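Local coordinates for Bak protein (PDB 5VMN), which is a viral Bcl-2 protein that inhibits apoptosis by exclusively sequestering the pro-apoptotic protein Bim, at residues A[23-34]-A[117-125]; A[52-60]-A[73-81]. All coordinates share one frame; numbering follows the deposited sequence.

Contact 1. Residues A[23-34]-A[117-125]. With EDO (1,2-ethanediol), chain N; NO3 (nitrate ion), chain B; NO3 (nitrate ion), chain G.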
loop_
_atom_site.group_PDB
_atom_site.type_symbol
_atom_site.label_atom_id
_atom_site.label_comp_id
_atom_site.label_asym_id
_atom_site.label_seq_id
_atom_site.Cartn_x
_atom_site.Cartn_y
_atom_site.Cartn_z
ATOM N N LEU A 23 11.668 -7.990 2.993
ATOM C CA LEU A 23 11.041 -6.742 3.394
ATOM C C LEU A 23 9.593 -6.718 2.957
ATOM O O LEU A 23 8.709 -6.350 3.736
ATOM C CB LEU A 23 11.784 -5.561 2.796
ATOM C CG LEU A 23 11.223 -4.174 3.093
ATOM C CD1 LEU A 23 11.075 -3.927 4.567
ATOM C CD2 LEU A 23 12.182 -3.131 2.527
ATOM N N THR A 24 9.333 -7.115 1.718
ATOM C CA THR A 24 7.947 -7.108 1.242
ATOM C C THR A 24 7.101 -8.091 2.045
ATOM O O THR A 24 5.952 -7.792 2.396
ATOM C CB THR A 24 7.931 -7.425 -0.250
ATOM O OG1 THR A 24 8.632 -6.371 -0.923
ATOM C CG2 THR A 24 6.525 -7.467 -0.784
ATOM N N ARG A 25 7.671 -9.256 2.386
ATOM C CA ARG A 25 6.950 -10.241 3.185
ATOM C C ARG A 25 6.591 -9.687 4.552
ATOM O O ARG A 25 5.495 -9.939 5.068
ATOM C CB ARG A 25 7.788 -11.525 3.324
ATOM C CG ARG A 25 7.074 -12.643 4.086
ATOM C CD ARG A 25 7.850 -13.948 4.102
ATOM N NE ARG A 25 8.262 -14.401 2.774
ATOM C CZ ARG A 25 7.454 -14.957 1.876
ATOM N NH1 ARG A 25 6.159 -15.127 2.128
ATOM N NH2 ARG A 25 7.945 -15.334 0.701
ATOM N N GLU A 26 7.512 -8.954 5.189
ATOM C CA GLU A 26 7.188 -8.390 6.501
ATOM C C GLU A 26 6.144 -7.279 6.385
ATOM O O GLU A 26 5.253 -7.162 7.236
ATOM C CB GLU A 26 8.457 -7.871 7.198
ATOM C CG GLU A 26 8.233 -7.492 8.656
ATOM C CD GLU A 26 7.761 -8.664 9.508
ATOM O OE1 GLU A 26 7.157 -8.434 10.573
ATOM O OE2 GLU A 26 7.999 -9.817 9.107
ATOM N N ILE A 27 6.217 -6.462 5.345
ATOM C CA ILE A 27 5.173 -5.458 5.156
ATOM C C ILE A 27 3.829 -6.140 4.955
ATOM O O ILE A 27 2.800 -5.673 5.452
ATOM C CB ILE A 27 5.514 -4.528 3.988
ATOM C CG1 ILE A 27 6.796 -3.746 4.282
ATOM C CG2 ILE A 27 4.343 -3.572 3.680
ATOM C CD1 ILE A 27 6.777 -2.874 5.529
ATOM N N HIS A 28 3.815 -7.250 4.228
ATOM C CA HIS A 28 2.577 -8.015 4.036
ATOM C C HIS A 28 2.000 -8.467 5.372
ATOM O O HIS A 28 0.801 -8.317 5.642
ATOM C CB HIS A 28 2.887 -9.196 3.122
ATOM C CG HIS A 28 1.699 -9.983 2.678
ATOM N ND1 HIS A 28 1.236 -11.083 3.367
ATOM C CD2 HIS A 28 0.911 -9.862 1.581
ATOM C CE1 HIS A 28 0.203 -11.599 2.719
ATOM N NE2 HIS A 28 -0.011 -10.880 1.634
ATOM N N SER A 29 2.849 -9.012 6.232
ATOM C CA SER A 29 2.420 -9.416 7.560
ATOM C C SER A 29 1.830 -8.243 8.341
ATOM O O SER A 29 0.769 -8.382 8.967
ATOM C CB SER A 29 3.614 -10.046 8.306
ATOM O OG SER A 29 3.273 -10.334 9.653
ATOM N N GLN A 30 2.502 -7.086 8.325
ATOM C CA GLN A 30 1.999 -5.908 9.025
ATOM C C GLN A 30 0.661 -5.467 8.453
ATOM O O GLN A 30 -0.224 -5.047 9.198
ATOM C CB GLN A 30 2.986 -4.739 8.931
ATOM C CG GLN A 30 4.412 -4.994 9.474
ATOM C CD GLN A 30 4.496 -4.881 10.948
ATOM O OE1 GLN A 30 4.012 -5.753 11.676
ATOM N NE2 GLN A 30 5.131 -3.799 11.420
ATOM N N MET A 31 0.529 -5.513 7.124
ATOM C CA MET A 31 -0.723 -5.158 6.457
ATOM C C MET A 31 -1.868 -6.025 6.951
ATOM O O MET A 31 -2.976 -5.529 7.199
ATOM C CB MET A 31 -0.540 -5.320 4.942
ATOM C CG MET A 31 -1.778 -5.017 4.088
ATOM S SD MET A 31 -1.484 -5.407 2.369
ATOM C CE MET A 31 -1.538 -7.209 2.416
ATOM N N LEU A 32 -1.639 -7.328 7.077
ATOM C CA LEU A 32 -2.713 -8.200 7.539
ATOM C C LEU A 32 -3.069 -7.931 8.996
ATOM O O LEU A 32 -4.249 -8.011 9.370
ATOM C CB LEU A 32 -2.331 -9.659 7.328
ATOM C CG LEU A 32 -2.131 -10.078 5.869
ATOM C CD1 LEU A 32 -1.787 -11.542 5.802
ATOM C CD2 LEU A 32 -3.368 -9.754 5.031
ATOM N N ILE A 33 -2.078 -7.615 9.836
ATOM C CA ILE A 33 -2.364 -7.266 11.234
ATOM C C ILE A 33 -3.284 -6.050 11.286
ATOM O O ILE A 33 -4.268 -6.019 12.035
ATOM C CB ILE A 33 -1.061 -7.000 12.014
ATOM C CG1 ILE A 33 -0.323 -8.306 12.299
ATOM C CG2 ILE A 33 -1.379 -6.307 13.354
ATOM C CD1 ILE A 33 1.103 -8.100 12.873
ATOM N N VAL A 34 -2.937 -5.008 10.526
ATOM C CA VAL A 34 -3.731 -3.782 10.500
ATOM C C VAL A 34 -5.098 -4.040 9.889
ATOM O O VAL A 34 -6.112 -3.501 10.350
ATOM C CB VAL A 34 -2.927 -2.705 9.741
ATOM C CG1 VAL A 34 -3.771 -1.582 9.242
ATOM C CG2 VAL A 34 -1.800 -2.175 10.647
ATOM N N TRP A 117 10.788 1.990 4.612
ATOM C CA TRP A 117 9.954 0.808 4.814
ATOM C C TRP A 117 10.547 -0.137 5.850
ATOM O O TRP A 117 9.799 -0.879 6.500
ATOM C CB TRP A 117 9.769 0.066 3.497
ATOM C CG TRP A 117 8.897 0.797 2.525
ATOM C CD1 TRP A 117 9.295 1.581 1.474
ATOM C CD2 TRP A 117 7.470 0.825 2.525
ATOM N NE1 TRP A 117 8.203 2.088 0.828
ATOM C CE2 TRP A 117 7.070 1.626 1.443
ATOM C CE3 TRP A 117 6.494 0.226 3.317
ATOM C CZ2 TRP A 117 5.732 1.853 1.139
ATOM C CZ3 TRP A 117 5.146 0.472 3.010
ATOM C CH2 TRP A 117 4.793 1.275 1.927
ATOM N N VAL A 118 11.877 -0.150 6.018
ATOM C CA VAL A 118 12.459 -1.021 7.035
ATOM C C VAL A 118 11.947 -0.614 8.403
ATOM O O VAL A 118 11.751 -1.464 9.278
ATOM C CB VAL A 118 14.002 -1.017 7.004
ATOM C CG1 VAL A 118 14.607 -1.745 8.241
ATOM C CG2 VAL A 118 14.492 -1.674 5.747
ATOM N N THR A 119 11.715 0.678 8.614
ATOM C CA THR A 119 11.213 1.104 9.912
ATOM C C THR A 119 9.755 0.695 10.057
ATOM O O THR A 119 9.336 0.262 11.134
ATOM C CB THR A 119 11.407 2.611 10.090
ATOM O OG1 THR A 119 12.795 2.874 10.260
ATOM C CG2 THR A 119 10.670 3.143 11.314
ATOM N N CYS A 120 8.981 0.794 8.971
ATOM C CA CYS A 120 7.622 0.260 8.962
ATOM C C CYS A 120 7.617 -1.220 9.305
ATOM O O CYS A 120 6.827 -1.682 10.137
ATOM C CB CYS A 120 6.989 0.473 7.601
ATOM S SG CYS A 120 5.206 -0.012 7.587
ATOM N N ALA A 121 8.482 -1.983 8.653
ATOM C CA ALA A 121 8.548 -3.414 8.911
ATOM C C ALA A 121 8.891 -3.705 10.357
ATOM O O ALA A 121 8.555 -4.776 10.868
ATOM C CB ALA A 121 9.588 -4.068 8.008
ATOM N N SER A 122 9.576 -2.785 11.030
ATOM C CA SER A 122 10.091 -3.046 12.351
ATOM C C SER A 122 9.164 -2.590 13.475
ATOM O O SER A 122 9.470 -2.837 14.645
ATOM C CB SER A 122 11.456 -2.356 12.526
ATOM O OG SER A 122 12.408 -2.854 11.580
ATOM N N LEU A 123 8.078 -1.901 13.157
ATOM C CA LEU A 123 7.131 -1.480 14.183
ATOM C C LEU A 123 6.566 -2.683 14.916
ATOM O O LEU A 123 6.189 -3.687 14.306
ATOM C CB LEU A 123 5.974 -0.720 13.547
ATOM C CG LEU A 123 6.299 0.487 12.700
ATOM C CD1 LEU A 123 5.048 0.903 11.929
ATOM C CD2 LEU A 123 6.826 1.604 13.572
ATOM N N ASP A 124 6.479 -2.566 16.232
ATOM C CA ASP A 124 5.842 -3.583 17.060
ATOM C C ASP A 124 4.350 -3.275 17.083
ATOM O O ASP A 124 3.896 -2.402 17.825
ATOM C CB ASP A 124 6.445 -3.576 18.458
ATOM C CG ASP A 124 5.903 -4.694 19.333
ATOM O OD1 ASP A 124 6.504 -4.955 20.392
ATOM O OD2 ASP A 124 4.887 -5.316 18.955
ATOM N N LEU A 125 3.584 -3.970 16.255
ATOM C CA LEU A 125 2.137 -3.803 16.253
ATOM C C LEU A 125 1.508 -4.801 17.204
ATOM O O LEU A 125 2.137 -5.187 18.195
ATOM C CB LEU A 125 1.577 -3.978 14.844
ATOM C CG LEU A 125 2.175 -3.044 13.788
ATOM C CD1 LEU A 125 1.539 -3.342 12.441
ATOM C CD2 LEU A 125 1.958 -1.589 14.143
HETATM C C1 EDO N . 3.500 -12.963 4.729
HETATM O O1 EDO N . 4.287 -12.616 5.868
HETATM C C2 EDO N . 2.112 -13.192 5.273
HETATM O O2 EDO N . 1.782 -11.984 5.955
HETATM N N NO3 B . 14.858 -6.916 1.742
HETATM O O1 NO3 B . 13.971 -7.563 1.110
HETATM O O2 NO3 B . 14.850 -6.949 3.021
HETATM O O3 NO3 B . 15.719 -6.216 1.125
HETATM N N NO3 G . 7.753 2.771 -2.644
HETATM O O1 NO3 G . 7.558 3.027 -3.868
HETATM O O2 NO3 G . 8.059 1.594 -2.306
HETATM O O3 NO3 G . 7.642 3.677 -1.763
HETATM O O HOH W 1 7.831 -6.457 12.569
HETATM O O HOH W 2 4.293 -6.192 14.387
#
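The carboxamide of Q30 grips the chain at C120 and L123, its NE2 donating to both carbonyls. The bond from NE2 to C120 O is 3.0 Å long, lies in the carbonyl plane and nearly in the amide plane; the one from NE2 to L123 O, 3.1 Å, is more bent at the acceptor (C=O...N 127°) and tilted from both planes. C120 O also accepts from L123 N. With CG anti to the carbonyl carbon and the chain bent at chi2 (-80°), the amide turns back to these carbonyls, and its rotation is fixed further by water 2, which donates to Q30 OE1 and accepts from L125 N.

Through these contacts the last modelled helix and the tail after it pack on helix 22-37 in the Bcl-2 helical bundle, the two short helix segments running at 48° with their axes 9.0 Å apart.

The apolar part centres on I27: its CD1 lies 3.7 Å from A121 N and meets W117 CE3 at the indole edge (3.8 Å), close also to C120 SG. W117 in turn packs against W68 and F102. L23 crosses W117 at about a right angle and meets its side chain at the root, CD2 against W117 CB, while L23 CD1 touches A121 CB at 3.8 Å. Further along the tail, L125 CD1 fits beside the Q30 amide and V34 CG2, and L125 CB meets I33 CG2 at 4.0 Å.

Contact 2. Residues A[52-60]-A[73-81]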
loop_
_atom_site.group_PDB
_atom_site.type_symbol
_atom_site.label_atom_id
_atom_site.label_comp_id
_atom_site.label_asym_id
_atom_site.label_seq_id
_atom_site.Cartn_x
_atom_site.Cartn_y
_atom_site.Cartn_z
ATOM N N ASN A 52 -10.019 3.149 -7.039
ATOM C CA ASN A 52 -9.173 4.301 -7.377
ATOM C C ASN A 52 -8.201 4.500 -6.224
ATOM O O ASN A 52 -8.448 5.280 -5.302
ATOM C CB ASN A 52 -9.983 5.554 -7.642
ATOM C CG ASN A 52 -9.138 6.660 -8.216
ATOM O OD1 ASN A 52 -7.931 6.701 -8.010
ATOM N ND2 ASN A 52 -9.772 7.569 -8.936
ATOM N N ILE A 53 -7.094 3.753 -6.263
ATOM C CA ILE A 53 -6.206 3.723 -5.107
ATOM C C ILE A 53 -5.513 5.062 -4.931
ATOM O O ILE A 53 -5.188 5.448 -3.796
ATOM C CB ILE A 53 -5.176 2.595 -5.235
ATOM C CG1 ILE A 53 -5.852 1.246 -5.508
ATOM C CG2 ILE A 53 -4.313 2.527 -3.997
ATOM C CD1 ILE A 53 -6.855 0.838 -4.504
ATOM N N LEU A 54 -5.200 5.754 -6.030
ATOM C CA LEU A 54 -4.581 7.067 -5.898
ATOM C C LEU A 54 -5.487 8.023 -5.138
ATOM O O LEU A 54 -5.041 8.720 -4.218
ATOM C CB LEU A 54 -4.231 7.623 -7.280
ATOM C CG LEU A 54 -3.638 9.019 -7.308
ATOM C CD1 LEU A 54 -2.353 9.042 -6.498
ATOM C CD2 LEU A 54 -3.379 9.409 -8.754
ATOM N N GLU A 55 -6.775 8.021 -5.466
ATOM C CA GLU A 55 -7.735 8.858 -4.758
ATOM C C GLU A 55 -7.805 8.472 -3.290
ATOM O O GLU A 55 -7.835 9.343 -2.413
ATOM C CB GLU A 55 -9.119 8.734 -5.394
ATOM C CG GLU A 55 -10.158 9.556 -4.693
ATOM C CD GLU A 55 -11.506 9.544 -5.393
ATOM O OE1 GLU A 55 -12.537 9.651 -4.695
ATOM O OE2 GLU A 55 -11.523 9.429 -6.635
ATOM N N ILE A 56 -7.853 7.172 -3.005
ATOM C CA ILE A 56 -7.949 6.727 -1.609
ATOM C C ILE A 56 -6.718 7.153 -0.821
ATOM O O ILE A 56 -6.833 7.674 0.292
ATOM C CB ILE A 56 -8.141 5.207 -1.540
ATOM C CG1 ILE A 56 -9.479 4.824 -2.166
ATOM C CG2 ILE A 56 -8.126 4.745 -0.069
ATOM C CD1 ILE A 56 -9.642 3.330 -2.339
ATOM N N GLY A 57 -5.529 6.984 -1.405
ATOM C CA GLY A 57 -4.312 7.399 -0.722
ATOM C C GLY A 57 -4.281 8.895 -0.480
ATOM O O GLY A 57 -3.951 9.353 0.616
ATOM N N ASN A 58 -4.674 9.676 -1.475
ATOM C CA ASN A 58 -4.715 11.110 -1.267
ATOM C C ASN A 58 -5.807 11.495 -0.281
ATOM O O ASN A 58 -5.650 12.476 0.450
ATOM C CB ASN A 58 -4.873 11.834 -2.600
ATOM C CG ASN A 58 -3.572 11.849 -3.391
ATOM O OD1 ASN A 58 -2.497 11.616 -2.835
ATOM N ND2 ASN A 58 -3.663 12.119 -4.675
ATOM N N ASN A 59 -6.891 10.728 -0.189
ATOM C CA ASN A 59 -7.868 11.024 0.858
ATOM C C ASN A 59 -7.230 10.837 2.238
ATOM O O ASN A 59 -7.482 11.616 3.163
ATOM C CB ASN A 59 -9.097 10.108 0.769
ATOM C CG ASN A 59 -9.979 10.350 -0.426
ATOM O OD1 ASN A 59 -9.987 11.415 -1.021
ATOM N ND2 ASN A 59 -10.791 9.340 -0.753
ATOM N N ILE A 60 -6.436 9.786 2.401
ATOM C CA ILE A 60 -5.996 9.435 3.757
ATOM C C ILE A 60 -4.984 10.449 4.284
ATOM O O ILE A 60 -4.822 10.557 5.499
ATOM C CB ILE A 60 -5.503 7.971 3.831
ATOM C CG1 ILE A 60 -5.825 7.388 5.226
ATOM C CG2 ILE A 60 -4.037 7.864 3.604
ATOM C CD1 ILE A 60 -5.720 5.864 5.322
ATOM N N ILE A 73 -3.141 0.859 6.231
ATOM C CA ILE A 73 -4.572 0.837 5.890
ATOM C C ILE A 73 -4.738 0.957 4.385
ATOM O O ILE A 73 -5.491 0.203 3.768
ATOM C CB ILE A 73 -5.323 1.934 6.643
ATOM C CG1 ILE A 73 -5.429 1.588 8.135
ATOM C CG2 ILE A 73 -6.710 2.159 6.040
ATOM C CD1 ILE A 73 -5.912 2.745 8.977
ATOM N N LEU A 74 -3.986 1.863 3.743
ATOM C CA LEU A 74 -4.090 1.989 2.289
ATOM C C LEU A 74 -3.700 0.690 1.599
ATOM O O LEU A 74 -4.367 0.236 0.649
ATOM C CB LEU A 74 -3.209 3.147 1.808
ATOM C CG LEU A 74 -3.110 3.259 0.289
ATOM C CD1 LEU A 74 -4.465 3.615 -0.302
ATOM C CD2 LEU A 74 -2.032 4.279 -0.106
ATOM N N LEU A 75 -2.610 0.069 2.044
ATOM C CA LEU A 75 -2.224 -1.192 1.444
ATOM C C LEU A 75 -3.302 -2.251 1.660
ATOM O O LEU A 75 -3.580 -3.050 0.760
ATOM C CB LEU A 75 -0.875 -1.648 2.016
ATOM C CG LEU A 75 0.314 -0.743 1.724
ATOM C CD1 LEU A 75 1.551 -1.320 2.407
ATOM C CD2 LEU A 75 0.555 -0.641 0.255
ATOM N N GLY A 76 -3.875 -2.313 2.859
ATOM C CA GLY A 76 -4.855 -3.341 3.139
ATOM C C GLY A 76 -6.099 -3.183 2.290
ATOM O O GLY A 76 -6.707 -4.168 1.878
ATOM N N ILE A 77 -6.519 -1.940 2.070
ATOM C CA ILE A 77 -7.635 -1.668 1.153
ATOM C C ILE A 77 -7.259 -2.093 -0.261
ATOM O O ILE A 77 -8.041 -2.739 -0.972
ATOM C CB ILE A 77 -8.015 -0.180 1.210
ATOM C CG1 ILE A 77 -8.632 0.163 2.556
ATOM C CG2 ILE A 77 -9.045 0.176 0.106
ATOM C CD1 ILE A 77 -8.652 1.616 2.813
ATOM N N SER A 78 -6.059 -1.728 -0.699
ATOM C CA SER A 78 -5.623 -2.141 -2.022
ATOM C C SER A 78 -5.645 -3.660 -2.164
ATOM O O SER A 78 -6.002 -4.188 -3.225
ATOM C CB SER A 78 -4.219 -1.602 -2.317
ATOM O OG SER A 78 -4.215 -0.187 -2.207
ATOM N N GLN A 79 -5.196 -4.378 -1.125
ATOM C CA GLN A 79 -5.211 -5.840 -1.159
ATOM C C GLN A 79 -6.618 -6.406 -1.298
ATOM O O GLN A 79 -6.845 -7.358 -2.064
ATOM C CB GLN A 79 -4.555 -6.385 0.112
ATOM C CG GLN A 79 -4.523 -7.906 0.188
ATOM C CD GLN A 79 -3.586 -8.516 -0.799
ATOM O OE1 GLN A 79 -2.392 -8.616 -0.542
ATOM N NE2 GLN A 79 -4.114 -8.943 -1.940
ATOM N N LEU A 80 -7.584 -5.820 -0.594
ATOM C CA LEU A 80 -8.958 -6.295 -0.702
ATOM C C LEU A 80 -9.494 -6.081 -2.113
ATOM O O LEU A 80 -10.136 -6.977 -2.684
ATOM C CB LEU A 80 -9.820 -5.601 0.349
ATOM C CG LEU A 80 -9.501 -6.037 1.790
ATOM C CD1 LEU A 80 -10.172 -5.113 2.774
ATOM C CD2 LEU A 80 -10.004 -7.462 2.039
ATOM N N TYR A 81 -9.204 -4.923 -2.714
ATOM C CA TYR A 81 -9.578 -4.726 -4.115
ATOM C C TYR A 81 -8.894 -5.739 -5.021
ATOM O O TYR A 81 -9.516 -6.275 -5.940
ATOM C CB TYR A 81 -9.205 -3.318 -4.584
ATOM C CG TYR A 81 -10.229 -2.247 -4.295
ATOM C CD1 TYR A 81 -11.473 -2.271 -4.896
ATOM C CD2 TYR A 81 -9.906 -1.150 -3.515
ATOM C CE1 TYR A 81 -12.386 -1.255 -4.664
ATOM C CE2 TYR A 81 -10.823 -0.136 -3.270
ATOM C CZ TYR A 81 -12.047 -0.194 -3.868
ATOM O OH TYR A 81 -12.942 0.817 -3.661
HETATM O O HOH W 3 -11.872 3.172 -4.876
#
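The Y81 ring, the flat group of this contact, receives I56 at its edge: I56 CD1 lies near the ring plane, 3.8 Å from Y81 CE2. I53 CD1 comes in obliquely, 3.8 Å from Y81 CD2. F44 meets the ring edge-to-face, and F47 packs on Y81 too. The phenol OH is held by P48 O and by water 3, which donates to it and accepts from N52 N.

L74 fills the middle of the interface. Its CG stands anti to the backbone N (chi1 173°), which carries CD1 to within 3.7 Å of G57 N and also against I53 CG2 and I56 CG2. CD2 lies 3.9 Å from G57 CA, so the leucine packs directly on backbone where glycine has no side chain. I56 CD1 also meets I77 CG2, and I60 CD1 touches I73 CG2 at the far end.

S78 turns its OG back to L74 O (2.9 Å), which S78 N reaches from the opposite face of the carbonyl plane; the buried hydroxyl is thus satisfied within its own helix, while I53 CG2 packs 3.3 Å from it. At the start of helix 53-60, N52 is the N-cap, its OD1 accepting from E55 N.

Nearly antiparallel at 156°, the two helices make an apolar pair in the part of the chain matching Bcl-2 homology regions 1-3. L98 and F101 of helix 88-103 cover I53, L74 and S78, while V34, I27 and M31 of helix 22-37 pack against helix 68-84.

The centres of contacts 1 and 2 are 16 Å apart in one all-helical bundle. Contact 1 joins helix 22-37 to helix 116-122 and the tail, 83 residues on; both segments of contact 2, on helices 53-60 and 68-84, fall between those ends. The two meet where helix 22-37 packs on helix 68-84: M31 CG lies 3.6 Å from G76 CA, and V34 CG1 3.7 Å from I73 CG1. C120 and L123 also touch W68, and helix 88-103 covers L74 and S78. Earlier and later helices thus surround helix 68-84, consistent with the central helix of the Bcl-2 fold; this packing probably maintains the scaffold that binds Bim.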